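Local coordinates for protein peptidoglycan glycosyltransferase (Burkholderia ambifaria, PDB 5UY7) that belongs to the penicillin-binding proteins, its modelled part probably having the fold shared with the serine beta-lactamases, at residues A225-V230 / V235-N240; A280-R285 / Q424-T429; V320-S325 / L438-A443; M336-M341 / K370-I375. All blocks are in the same frame, centred on the assembly; numbering follows the deposited sequence.

Contact 1: residues A225-V230 / V235-N240; sequences AMVVDV and VLALVN
Val-235 opens the pairing by setting CG2 against CE of Met-226, 4.1 Å away, the two side chains crossing at about a right angle. Met-226 reaches this far back along the hairpin because its CG stands between the backbone N and the carbonyl carbon (chi1 66°) and the chain then bends at chi3, turning CE toward the valine. At Leu-236 the regular alternation breaks. Its N gives a short 2.7 Å bond to Val-227 O, and Ala-237 N offers the same oxygen a weak one of 3.3 Å, so a single carbonyl receives two successive amides. This is a classic beta bulge, in which Leu-236 and Ala-237 both face Val-227, and it turns Leu-236 so that CD1 comes 4.0 Å from CB of Asp-229; the carboxylate of Asp-229 meanwhile turns to Thr-232. The hairpin is formed by strands 222-229 and 235-241 at one edge of the five-stranded antiparallel sheet, and helices pack against both faces. Ala-237 repays Val-227 by accepting its N-H at O (3.0 Å), and its CB rests 4.0 Å from Val-227 CG2 on the face where helix 201-217 lies. Leu-238 returns to the other face, that of Met-226, beside which it runs side by side and pointing the same way, CD1 being 3.9 Å from Met-226 CB; helix 390-401 also meets the methionine there. Val-239 and Ala-225 form a hydrogen-bonded antiparallel pair with both bonds made, the one from Val-239 N to Ala-225 O measuring 2.9 Å.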
loop_
_atom_site.group_PDB
_atom_site.type_symbol
_atom_site.label_atom_id
_atom_site.label_comp_id
_atom_site.label_asym_id
_atom_site.label_seq_id
_atom_site.Cartn_x
_atom_site.Cartn_y
_atom_site.Cartn_z
ATOM N N ALA A 225 1.483 3.052 12.793
ATOM C CA ALA A 225 0.598 1.981 12.347
ATOM C C ALA A 225 -0.835 2.475 12.350
ATOM O O ALA A 225 -1.241 3.204 13.257
ATOM C CB ALA A 225 0.714 0.753 13.252
ATOM N N MET A 226 -1.615 2.068 11.346
ATOM C CA MET A 226 -3.033 2.360 11.425
ATOM C C MET A 226 -3.816 1.205 10.829
ATOM O O MET A 226 -3.314 0.445 9.994
ATOM C CB MET A 226 -3.414 3.701 10.765
ATOM C CG MET A 226 -3.251 3.818 9.277
ATOM S SD MET A 226 -3.675 5.499 8.720
ATOM C CE MET A 226 -5.454 5.454 8.625
ATOM N N VAL A 227 -5.041 1.061 11.314
ATOM C CA VAL A 227 -5.947 -0.003 10.903
ATOM C C VAL A 227 -7.257 0.652 10.505
ATOM O O VAL A 227 -7.796 1.473 11.259
ATOM C CB VAL A 227 -6.168 -1.028 12.031
ATOM C CG1 VAL A 227 -7.091 -2.161 11.553
ATOM C CG2 VAL A 227 -4.842 -1.607 12.506
ATOM N N VAL A 228 -7.752 0.323 9.312
ATOM C CA VAL A 228 -8.970 0.918 8.773
ATOM C C VAL A 228 -9.990 -0.188 8.531
ATOM O O VAL A 228 -9.667 -1.221 7.936
ATOM C CB VAL A 228 -8.696 1.675 7.460
ATOM C CG1 VAL A 228 -9.996 2.285 6.933
ATOM C CG2 VAL A 228 -7.641 2.768 7.675
ATOM N N ASP A 229 -11.227 0.046 8.962
ATOM C CA ASP A 229 -12.332 -0.846 8.619
ATOM C C ASP A 229 -12.733 -0.641 7.159
ATOM O O ASP A 229 -13.148 0.455 6.769
ATOM C CB ASP A 229 -13.515 -0.582 9.553
ATOM C CG ASP A 229 -14.710 -1.470 9.251
ATOM O OD1 ASP A 229 -14.581 -2.700 9.348
ATOM O OD2 ASP A 229 -15.790 -0.940 8.928
ATOM N N VAL A 230 -12.629 -1.706 6.357
ATOM C CA VAL A 230 -12.886 -1.606 4.917
ATOM C C VAL A 230 -14.331 -1.204 4.636
ATOM O O VAL A 230 -14.603 -0.419 3.718
ATOM C CB VAL A 230 -12.522 -2.940 4.232
ATOM C CG1 VAL A 230 -12.978 -2.956 2.782
ATOM C CG2 VAL A 230 -11.024 -3.158 4.315
ATOM N N VAL A 235 -11.384 4.538 11.138
ATOM C CA VAL A 235 -10.058 4.235 11.666
ATOM C C VAL A 235 -10.228 3.485 12.978
ATOM O O VAL A 235 -10.795 4.017 13.937
ATOM C CB VAL A 235 -9.235 5.513 11.863
ATOM C CG1 VAL A 235 -7.896 5.186 12.538
ATOM C CG2 VAL A 235 -8.990 6.180 10.530
ATOM N N LEU A 236 -9.766 2.236 13.017
ATOM C CA LEU A 236 -9.868 1.423 14.221
ATOM C C LEU A 236 -8.656 1.573 15.123
ATOM O O LEU A 236 -8.762 1.352 16.339
ATOM C CB LEU A 236 -10.039 -0.055 13.846
ATOM C CG LEU A 236 -11.251 -0.367 12.965
ATOM C CD1 LEU A 236 -11.278 -1.860 12.636
ATOM C CD2 LEU A 236 -12.540 0.040 13.664
ATOM N N ALA A 237 -7.507 1.933 14.551
ATOM C CA ALA A 237 -6.297 2.163 15.326
ATOM C C ALA A 237 -5.449 3.180 14.592
ATOM O O ALA A 237 -5.393 3.178 13.361
ATOM C CB ALA A 237 -5.504 0.870 15.547
ATOM N N LEU A 238 -4.782 4.040 15.357
ATOM C CA LEU A 238 -3.916 5.064 14.779
ATOM C C LEU A 238 -2.843 5.332 15.823
ATOM O O LEU A 238 -3.148 5.918 16.864
ATOM C CB LEU A 238 -4.727 6.320 14.455
ATOM C CG LEU A 238 -4.108 7.515 13.730
ATOM C CD1 LEU A 238 -4.018 7.239 12.255
ATOM C CD2 LEU A 238 -4.955 8.757 13.975
ATOM N N VAL A 239 -1.618 4.855 15.586
ATOM C CA VAL A 239 -0.571 4.867 16.604
ATOM C C VAL A 239 0.708 5.460 16.033
ATOM O O VAL A 239 1.170 5.041 14.968
ATOM C CB VAL A 239 -0.286 3.451 17.149
ATOM C CG1 VAL A 239 0.819 3.506 18.217
ATOM C CG2 VAL A 239 -1.540 2.856 17.737
ATOM N N ASN A 240 1.282 6.421 16.750
ATOM C CA ASN A 240 2.652 6.867 16.545
ATOM C C ASN A 240 3.475 6.408 17.736
ATOM O O ASN A 240 3.052 6.596 18.882
ATOM C CB ASN A 240 2.732 8.387 16.423
ATOM C CG ASN A 240 2.018 8.907 15.199
ATOM O OD1 ASN A 240 2.553 8.849 14.097
ATOM N ND2 ASN A 240 0.807 9.420 15.386
#

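Contact 2: residues A280-R285 / Q424-T429; sequences ALDLHR and QVFTPT
Asp-282 lies against Phe-426 and Thr-427, and one carboxylate oxygen does most of the bonding. OD1 of Asp-282 takes the backbone N-H of Thr-427 at 2.9 Å, a nearly straight bond (174° at the hydrogen) that arrives on the syn side, 23° out of the carboxylate plane. Thr-427 OG1 lies 3.0 Å from the same OD1, its hydroxyl swung between its own backbone N and carbonyl carbon (chi1 62°); Thr-430 OG1 joins both oxygens in a small hydrogen-bonded cluster. The arrangement ties the last turn of helix 273-282, which closes in a Schellman motif at His-284, to the start of helix 428-442, where Thr-427 is the N-cap residue. A carboxylate placed before the first turn of a helix would probably be stabilised as the anion. The second oxygen, OD2, accepts a hydrogen bond from a water 2.8 Å away, which also donates to Val-425 O and so links the aspartate to the preceding loop. Phe-426 lies against the same carboxylate: its CB is 3.8 Å from Asp-282 OD1, and OD2 meets the edge of the ring in plane, near CD1. Beyond the aspartate, the ring packs on Phe-275 and Met-344.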
loop_
_atom_site.group_PDB
_atom_site.type_symbol
_atom_site.label_atom_id
_atom_site.label_comp_id
_atom_site.label_asym_id
_atom_site.label_seq_id
_atom_site.Cartn_x
_atom_site.Cartn_y
_atom_site.Cartn_z
ATOM N N ALA A 280 -3.782 0.011 -15.423
ATOM C CA ALA A 280 -3.646 -0.605 -16.744
ATOM C C ALA A 280 -4.700 -1.685 -16.972
ATOM O O ALA A 280 -5.217 -1.836 -18.088
ATOM C CB ALA A 280 -2.237 -1.177 -16.910
ATOM N N LEU A 281 -5.030 -2.453 -15.932
ATOM C CA LEU A 281 -6.151 -3.388 -16.041
ATOM C C LEU A 281 -7.461 -2.648 -16.285
ATOM O O LEU A 281 -8.250 -3.022 -17.165
ATOM C CB LEU A 281 -6.263 -4.230 -14.764
ATOM C CG LEU A 281 -5.093 -5.179 -14.501
ATOM C CD1 LEU A 281 -5.201 -5.748 -13.085
ATOM C CD2 LEU A 281 -5.131 -6.310 -15.531
ATOM N N ASP A 282 -7.712 -1.593 -15.502
ATOM C CA ASP A 282 -8.980 -0.880 -15.579
ATOM C C ASP A 282 -9.167 -0.219 -16.939
ATOM O O ASP A 282 -10.293 -0.130 -17.446
ATOM C CB ASP A 282 -9.048 0.163 -14.463
ATOM C CG ASP A 282 -10.415 0.247 -13.817
ATOM O OD1 ASP A 282 -10.992 -0.815 -13.490
ATOM O OD2 ASP A 282 -10.905 1.380 -13.639
ATOM N N LEU A 283 -8.079 0.270 -17.534
ATOM C CA LEU A 283 -8.129 0.879 -18.859
ATOM C C LEU A 283 -8.105 -0.152 -19.975
ATOM O O LEU A 283 -8.126 0.238 -21.151
ATOM C CB LEU A 283 -6.963 1.859 -19.029
ATOM C CG LEU A 283 -7.039 3.073 -18.105
ATOM C CD1 LEU A 283 -5.800 3.954 -18.221
ATOM C CD2 LEU A 283 -8.295 3.868 -18.435
ATOM N N HIS A 284 -8.068 -1.443 -19.636
ATOM C CA HIS A 284 -8.039 -2.544 -20.596
ATOM C C HIS A 284 -6.758 -2.557 -21.426
ATOM O O HIS A 284 -6.732 -3.137 -22.514
ATOM C CB HIS A 284 -9.275 -2.515 -21.512
ATOM C CG HIS A 284 -10.567 -2.343 -20.769
ATOM N ND1 HIS A 284 -11.035 -3.276 -19.867
ATOM C CD2 HIS A 284 -11.481 -1.344 -20.785
ATOM C CE1 HIS A 284 -12.185 -2.862 -19.365
ATOM N NE2 HIS A 284 -12.479 -1.692 -19.905
ATOM N N ARG A 285 -5.680 -1.937 -20.927
ATOM C CA ARG A 285 -4.407 -1.968 -21.649
ATOM C C ARG A 285 -3.719 -3.322 -21.523
ATOM O O ARG A 285 -3.024 -3.758 -22.451
ATOM C CB ARG A 285 -3.470 -0.868 -21.136
ATOM C CG ARG A 285 -4.048 0.538 -21.215
ATOM C CD ARG A 285 -4.150 1.058 -22.657
ATOM N NE ARG A 285 -5.221 2.049 -22.727
ATOM C CZ ARG A 285 -5.090 3.304 -22.314
ATOM N NH1 ARG A 285 -3.920 3.727 -21.858
ATOM N NH2 ARG A 285 -6.122 4.134 -22.351
ATOM N N GLN A 424 -15.377 5.946 -6.703
ATOM C CA GLN A 424 -15.064 4.780 -7.519
ATOM C C GLN A 424 -13.750 5.025 -8.247
ATOM O O GLN A 424 -13.675 5.881 -9.136
ATOM C CB GLN A 424 -16.180 4.487 -8.511
ATOM C CG GLN A 424 -16.123 3.053 -9.023
ATOM C CD GLN A 424 -16.582 2.061 -7.965
ATOM O OE1 GLN A 424 -17.501 2.351 -7.191
ATOM N NE2 GLN A 424 -15.952 0.884 -7.932
ATOM N N VAL A 425 -12.722 4.280 -7.867
ATOM C CA VAL A 425 -11.379 4.419 -8.423
ATOM C C VAL A 425 -11.130 3.406 -9.528
ATOM O O VAL A 425 -10.606 3.748 -10.590
ATOM C CB VAL A 425 -10.331 4.283 -7.302
ATOM C CG1 VAL A 425 -8.932 4.279 -7.898
ATOM C CG2 VAL A 425 -10.493 5.430 -6.323
ATOM N N PHE A 426 -11.510 2.152 -9.292
ATOM C CA PHE A 426 -11.395 1.065 -10.256
ATOM C C PHE A 426 -12.713 0.299 -10.274
ATOM O O PHE A 426 -13.550 0.457 -9.382
ATOM C CB PHE A 426 -10.237 0.111 -9.889
ATOM C CG PHE A 426 -8.919 0.805 -9.669
ATOM C CD1 PHE A 426 -8.309 1.497 -10.700
ATOM C CD2 PHE A 426 -8.279 0.743 -8.443
ATOM C CE1 PHE A 426 -7.091 2.142 -10.502
ATOM C CE2 PHE A 426 -7.057 1.385 -8.234
ATOM C CZ PHE A 426 -6.464 2.087 -9.264
ATOM N N THR A 427 -12.914 -0.540 -11.292
ATOM C CA THR A 427 -14.073 -1.418 -11.273
ATOM C C THR A 427 -13.858 -2.542 -10.266
ATOM O O THR A 427 -12.725 -2.834 -9.874
ATOM C CB THR A 427 -14.331 -2.030 -12.648
ATOM O OG1 THR A 427 -13.199 -2.826 -13.023
ATOM C CG2 THR A 427 -14.576 -0.951 -13.692
ATOM N N PRO A 428 -14.941 -3.177 -9.810
ATOM C CA PRO A 428 -14.774 -4.331 -8.910
ATOM C C PRO A 428 -13.936 -5.438 -9.520
ATOM O O PRO A 428 -13.180 -6.104 -8.806
ATOM C CB PRO A 428 -16.221 -4.787 -8.663
ATOM C CG PRO A 428 -17.048 -3.552 -8.870
ATOM C CD PRO A 428 -16.352 -2.752 -9.933
ATOM N N THR A 429 -14.062 -5.660 -10.831
ATOM C CA THR A 429 -13.276 -6.712 -11.477
ATOM C C THR A 429 -11.788 -6.436 -11.339
ATOM O O THR A 429 -11.006 -7.318 -10.949
ATOM C CB THR A 429 -13.668 -6.819 -12.946
ATOM O OG1 THR A 429 -15.015 -7.300 -13.037
ATOM C CG2 THR A 429 -12.728 -7.769 -13.677
HETATM O O HOH W 1 -9.496 3.744 -13.516
#

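Contact 3: residues V320-S325 / L438-A443; sequences VIQKSS and LETVVA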
loop_
_atom_site.group_PDB
_atom_site.type_symbol
_atom_site.label_atom_id
_atom_site.label_comp_id
_atom_site.label_asym_id
_atom_site.label_seq_id
_atom_site.Cartn_x
_atom_site.Cartn_y
_atom_site.Cartn_z
ATOM N N VAL A 320 4.477 -9.521 -12.342
ATOM C CA VAL A 320 5.129 -8.235 -12.104
ATOM C C VAL A 320 4.872 -7.762 -10.678
ATOM O O VAL A 320 5.769 -7.228 -10.018
ATOM C CB VAL A 320 4.677 -7.196 -13.151
ATOM C CG1 VAL A 320 5.068 -5.785 -12.728
ATOM C CG2 VAL A 320 5.283 -7.532 -14.504
ATOM N N ILE A 321 3.655 -7.985 -10.168
ATOM C CA ILE A 321 3.362 -7.668 -8.774
ATOM C C ILE A 321 4.056 -8.655 -7.843
ATOM O O ILE A 321 4.694 -8.259 -6.863
ATOM C CB ILE A 321 1.838 -7.643 -8.540
ATOM C CG1 ILE A 321 1.212 -6.474 -9.300
ATOM C CG2 ILE A 321 1.529 -7.547 -7.049
ATOM C CD1 ILE A 321 1.772 -5.106 -8.884
ATOM N N GLN A 322 3.952 -9.955 -8.148
ATOM C CA GLN A 322 4.574 -10.989 -7.320
ATOM C C GLN A 322 6.063 -10.732 -7.092
ATOM O O GLN A 322 6.564 -10.878 -5.968
ATOM C CB GLN A 322 4.368 -12.354 -7.986
ATOM C CG GLN A 322 4.952 -13.533 -7.233
ATOM C CD GLN A 322 5.065 -14.740 -8.131
ATOM O OE1 GLN A 322 5.421 -14.609 -9.305
ATOM N NE2 GLN A 322 4.736 -15.916 -7.605
ATOM N N LYS A 323 6.790 -10.368 -8.147
ATOM C CA LYS A 323 8.239 -10.202 -8.086
ATOM C C LYS A 323 8.665 -8.769 -7.795
ATOM O O LYS A 323 9.872 -8.509 -7.660
ATOM C CB LYS A 323 8.862 -10.670 -9.408
ATOM C CG LYS A 323 8.576 -12.140 -9.744
ATOM C CD LYS A 323 9.156 -13.084 -8.696
ATOM C CE LYS A 323 8.973 -14.536 -9.120
ATOM N NZ LYS A 323 9.513 -15.475 -8.105
ATOM N N SER A 324 7.711 -7.843 -7.694
ATOM C CA SER A 324 7.990 -6.437 -7.402
ATOM C C SER A 324 8.948 -5.843 -8.432
ATOM O O SER A 324 9.884 -5.122 -8.097
ATOM C CB SER A 324 8.545 -6.267 -5.985
ATOM O OG SER A 324 8.401 -4.921 -5.555
ATOM N N SER A 325 8.675 -6.124 -9.708
ATOM C CA SER A 325 9.575 -5.727 -10.788
ATOM C C SER A 325 9.403 -4.243 -11.121
ATOM O O SER A 325 8.304 -3.807 -11.483
ATOM C CB SER A 325 9.293 -6.594 -12.019
ATOM O OG SER A 325 10.014 -6.138 -13.157
ATOM N N LEU A 438 -2.054 -9.483 -4.951
ATOM C CA LEU A 438 -1.442 -9.101 -3.676
ATOM C C LEU A 438 -1.203 -10.312 -2.778
ATOM O O LEU A 438 -0.255 -10.311 -1.986
ATOM C CB LEU A 438 -2.314 -8.079 -2.948
ATOM C CG LEU A 438 -2.364 -6.669 -3.541
ATOM C CD1 LEU A 438 -3.309 -5.817 -2.704
ATOM C CD2 LEU A 438 -0.976 -6.012 -3.614
ATOM N N GLU A 439 -2.051 -11.340 -2.872
ATOM C CA GLU A 439 -1.803 -12.558 -2.102
ATOM C C GLU A 439 -0.496 -13.221 -2.509
ATOM O O GLU A 439 0.172 -13.844 -1.670
ATOM C CB GLU A 439 -2.939 -13.565 -2.283
ATOM C CG GLU A 439 -4.251 -13.165 -1.686
ATOM C CD GLU A 439 -5.251 -14.323 -1.683
ATOM O OE1 GLU A 439 -4.971 -15.359 -1.046
ATOM O OE2 GLU A 439 -6.287 -14.193 -2.360
ATOM N N THR A 440 -0.125 -13.142 -3.799
ATOM C CA THR A 440 1.093 -13.824 -4.231
ATOM C C THR A 440 2.341 -13.178 -3.649
ATOM O O THR A 440 3.395 -13.824 -3.606
ATOM C CB THR A 440 1.205 -13.876 -5.766
ATOM O OG1 THR A 440 1.518 -12.575 -6.299
ATOM C CG2 THR A 440 -0.092 -14.412 -6.394
ATOM N N VAL A 441 2.233 -11.935 -3.176
ATOM C CA VAL A 441 3.384 -11.215 -2.634
ATOM C C VAL A 441 3.919 -11.905 -1.385
ATOM O O VAL A 441 5.130 -11.920 -1.140
ATOM C CB VAL A 441 2.990 -9.755 -2.335
ATOM C CG1 VAL A 441 4.109 -9.045 -1.583
ATOM C CG2 VAL A 441 2.634 -9.012 -3.623
ATOM N N VAL A 442 3.029 -12.475 -0.568
ATOM C CA VAL A 442 3.430 -13.056 0.710
ATOM C C VAL A 442 3.530 -14.576 0.656
ATOM O O VAL A 442 3.977 -15.192 1.639
ATOM C CB VAL A 442 2.470 -12.631 1.845
ATOM C CG1 VAL A 442 2.368 -11.117 1.902
ATOM C CG2 VAL A 442 1.101 -13.284 1.660
ATOM N N ALA A 443 3.119 -15.204 -0.458
ATOM C CA ALA A 443 3.225 -16.636 -0.683
ATOM C C ALA A 443 4.606 -16.984 -1.222
ATOM O O ALA A 443 5.339 -16.106 -1.688
ATOM C CB ALA A 443 2.148 -17.081 -1.671
HETATM O O HOH W 2 3.754 -16.187 -4.941
#
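Ile-321 meets Val-441, and Gln-322 meets Thr-440, in a small helix-to-helix contact that brings the last turn of helix 317-323 against the C-terminal part of helix 428-442. The backbones come close, with CA of Gln-322 only 4.8 Å from CA of Val-441, and just two side-chain pairs lie between them. On the buried side the CG2 methyls of Ile-321 and Val-441 touch at 3.9 Å. The isoleucine branch that does so lies opposite its backbone N, leaving CG1 to turn elsewhere, while the valine uses the branch beside its own N. Ile-321 also packs on Lys-273 and Val-277, and Val-441 on Lys-461.

On the outer side Gln-322 and Thr-440 cross at about a right angle, Thr-440 OG1 standing 3.3 Å from Gln-322 CB. That hydroxyl bonds to Met-437 O in its own helix, so it meets the glutamine as a neighbour of its aliphatic stem. Gln-322 extends past the threonine (chi1 -180°), and its NE2 gives a hydrogen bond of 2.9 Å to a water that in turn donates to Thr-440 O at 2.7 Å.

Helix 317-323 ends in a Schellman motif at Ser-324, whose OG bonds to Lys-461 and whose O bonds to Lys-273. With Ser-270 these residues match the SxxK, SxN and KSG signatures of penicillin-binding proteins, so the contact lies probably beside the active-site cleft. With no direct hydrogen bond between the two segments, the join rests on methyl packing, the glutamine stem against the threonine and one water bridge; just beyond, Lys-323 NZ reaches Gly-445 O.

Contact 4: residues M336-M341 / K370-I375; sequences MRPEEM and KSWRRI. With SO4 (sulfate ion), chain E.
Trp-372 is received by Pro-338 and Met-341 at the start of helix 338-347, and this is the dense half of the contact. Pro-338 CB approaches the benzene part of the indole obliquely, 3.6 Å from CE3, while the proline's own carbonyl O lies at the same 3.6 Å from CZ3. Met-341 comes in at the ring edge, close to its plane, with CB 3.8 Å from CZ3. The tryptophan CG sits opposite the carbonyl carbon (chi1 -66°), which carries the six-membered ring to the helix; the indole nitrogen NE1 bonds to Arg-367 O. Gln-377 and Met-380 of helix 374-381, with Trp-342 and Tyr-345, also touch the ring.

Away from the ring the two segments diverge. Lys-370 NZ and Glu-339 OE1, of opposite charge, remain 6.6 Å apart. Arg-373 is the N-cap residue of helix 374-381, and a sulfate ion, probably from the crystallisation liquor, sits near the amide of Arg-374; the bond modelled between them is too short to be trusted in detail. An anion at that place is nevertheless consistent with the positive end of a helix. At the other helix start, Glu-340 OE1, from the first turn, accepts the N-H of the N-cap residue Arg-337 at 2.9 Å, and Glu-376 OE1 does likewise for Arg-373 N.

Several polar groups find partners in their own segment or beyond: Glu-340 in Arg-285, Arg-374 in Asp-302. The direct join is mainly apolar, with no hydrogen bond across it: an indole against a proline and the CB of a methionine.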
loop_
_atom_site.group_PDB
_atom_site.type_symbol
_atom_site.label_atom_id
_atom_site.label_comp_id
_atom_site.label_asym_id
_atom_site.label_seq_id
_atom_site.Cartn_x
_atom_site.Cartn_y
_atom_site.Cartn_z
ATOM N N MET A 336 0.205 3.721 -20.825
ATOM C CA MET A 336 -0.742 4.731 -20.376
ATOM C C MET A 336 -0.159 6.124 -20.560
ATOM O O MET A 336 1.045 6.297 -20.757
ATOM C CB MET A 336 -1.132 4.478 -18.913
ATOM C CG MET A 336 -1.789 3.112 -18.753
ATOM S SD MET A 336 -2.204 2.746 -17.045
ATOM C CE MET A 336 -0.588 2.392 -16.370
ATOM N N ARG A 337 -1.048 7.118 -20.545
ATOM C CA ARG A 337 -0.680 8.516 -20.715
ATOM C C ARG A 337 -0.480 9.168 -19.355
ATOM O O ARG A 337 -1.099 8.758 -18.372
ATOM C CB ARG A 337 -1.768 9.270 -21.473
ATOM N N PRO A 338 0.373 10.192 -19.286
ATOM C CA PRO A 338 0.528 10.933 -18.022
ATOM C C PRO A 338 -0.790 11.406 -17.434
ATOM O O PRO A 338 -1.017 11.245 -16.227
ATOM C CB PRO A 338 1.427 12.107 -18.433
ATOM C CG PRO A 338 2.252 11.556 -19.536
ATOM C CD PRO A 338 1.346 10.622 -20.303
ATOM N N GLU A 339 -1.677 11.969 -18.261
ATOM C CA GLU A 339 -2.961 12.438 -17.749
ATOM C C GLU A 339 -3.757 11.301 -17.117
ATOM O O GLU A 339 -4.422 11.499 -16.094
ATOM C CB GLU A 339 -3.761 13.101 -18.871
ATOM C CG GLU A 339 -5.074 13.691 -18.395
ATOM C CD GLU A 339 -5.800 14.442 -19.484
ATOM O OE1 GLU A 339 -5.450 14.251 -20.669
ATOM O OE2 GLU A 339 -6.719 15.225 -19.159
ATOM N N GLU A 340 -3.694 10.102 -17.704
ATOM C CA GLU A 340 -4.425 8.964 -17.149
ATOM C C GLU A 340 -3.886 8.583 -15.779
ATOM O O GLU A 340 -4.652 8.359 -14.834
ATOM C CB GLU A 340 -4.345 7.765 -18.101
ATOM C CG GLU A 340 -5.172 7.942 -19.353
ATOM C CD GLU A 340 -4.901 6.886 -20.405
ATOM O OE1 GLU A 340 -3.789 6.318 -20.432
ATOM O OE2 GLU A 340 -5.811 6.635 -21.222
ATOM N N MET A 341 -2.562 8.509 -15.649
ATOM C CA MET A 341 -1.979 8.123 -14.371
ATOM C C MET A 341 -2.187 9.212 -13.322
ATOM O O MET A 341 -2.486 8.910 -12.161
ATOM C CB MET A 341 -0.494 7.803 -14.548
ATOM C CG MET A 341 -0.245 6.614 -15.482
ATOM S SD MET A 341 1.479 6.066 -15.468
ATOM C CE MET A 341 1.612 5.393 -13.814
ATOM N N LYS A 370 1.182 17.588 -17.128
ATOM C CA LYS A 370 1.726 18.198 -18.334
ATOM C C LYS A 370 3.240 18.347 -18.263
ATOM O O LYS A 370 3.883 18.539 -19.301
ATOM C CB LYS A 370 1.085 19.561 -18.585
ATOM C CG LYS A 370 -0.310 19.505 -19.180
ATOM C CD LYS A 370 -0.731 20.890 -19.644
ATOM C CE LYS A 370 -2.240 21.031 -19.721
ATOM N NZ LYS A 370 -2.826 20.289 -20.867
ATOM N N SER A 371 3.823 18.254 -17.069
ATOM C CA SER A 371 5.252 18.452 -16.872
ATOM C C SER A 371 6.049 17.153 -16.785
ATOM O O SER A 371 7.277 17.212 -16.680
ATOM C CB SER A 371 5.494 19.274 -15.603
ATOM O OG SER A 371 5.130 18.535 -14.448
ATOM N N TRP A 372 5.394 15.990 -16.819
ATOM C CA TRP A 372 6.108 14.730 -16.637
ATOM C C TRP A 372 7.013 14.435 -17.825
ATOM O O TRP A 372 6.563 14.432 -18.974
ATOM C CB TRP A 372 5.135 13.561 -16.470
ATOM C CG TRP A 372 4.296 13.570 -15.243
ATOM C CD1 TRP A 372 4.196 14.560 -14.314
ATOM C CD2 TRP A 372 3.422 12.521 -14.813
ATOM N NE1 TRP A 372 3.308 14.190 -13.326
ATOM C CE2 TRP A 372 2.816 12.944 -13.618
ATOM C CE3 TRP A 372 3.088 11.264 -15.331
ATOM C CZ2 TRP A 372 1.900 12.152 -12.927
ATOM C CZ3 TRP A 372 2.178 10.487 -14.654
ATOM C CH2 TRP A 372 1.595 10.929 -13.459
ATOM N N ARG A 373 8.284 14.171 -17.547
ATOM C CA ARG A 373 9.120 13.506 -18.533
ATOM C C ARG A 373 8.782 12.020 -18.547
ATOM O O ARG A 373 8.251 11.479 -17.576
ATOM C CB ARG A 373 10.602 13.715 -18.224
ATOM N N ARG A 374 9.076 11.357 -19.669
ATOM C CA ARG A 374 8.758 9.935 -19.773
ATOM C C ARG A 374 9.451 9.132 -18.674
ATOM O O ARG A 374 8.852 8.220 -18.081
ATOM C CB ARG A 374 9.136 9.414 -21.162
ATOM C CG ARG A 374 8.466 8.098 -21.493
ATOM C CD ARG A 374 8.491 7.799 -22.982
ATOM N NE ARG A 374 9.848 7.621 -23.488
ATOM C CZ ARG A 374 10.159 6.837 -24.515
ATOM N NH1 ARG A 374 9.209 6.150 -25.134
ATOM N NH2 ARG A 374 11.420 6.731 -24.916
ATOM N N ILE A 375 10.698 9.483 -18.355
ATOM C CA ILE A 375 11.394 8.795 -17.274
ATOM C C ILE A 375 10.723 9.066 -15.929
ATOM O O ILE A 375 10.752 8.215 -15.033
ATOM C CB ILE A 375 12.882 9.199 -17.263
ATOM C CG1 ILE A 375 13.665 8.330 -16.280
ATOM C CG2 ILE A 375 13.039 10.669 -16.921
ATOM C CD1 ILE A 375 13.561 6.857 -16.576
HETATM S S SO4 E . 10.356 13.296 -22.358
HETATM O O1 SO4 E . 8.926 13.448 -22.617
HETATM O O2 SO4 E . 10.558 12.414 -21.213
HETATM O O3 SO4 E . 11.003 12.709 -23.529
HETATM O O4 SO4 E . 10.943 14.604 -22.077
#

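Overall arrangement
From the N terminus, contact 1 closes first, a tight hairpin with four residues between its segments at one edge of the central sheet, complete before the others begin. Contact 2 then opens at the end of helix 273-282 and contact 3 at helix 317-323; both wait for helix 428-442, which serves contact 2 at its beginning and contact 3 near its end, so the two loops cross. Contact 4 is nested inside both, joining the starts of helices 338-347 and 374-381. It touches contact 2 through the salt bridge of Arg-285 with Glu-340, whereas contact 1 stands about 33 Å from contact 4, centre to centre, across the middle of the chain.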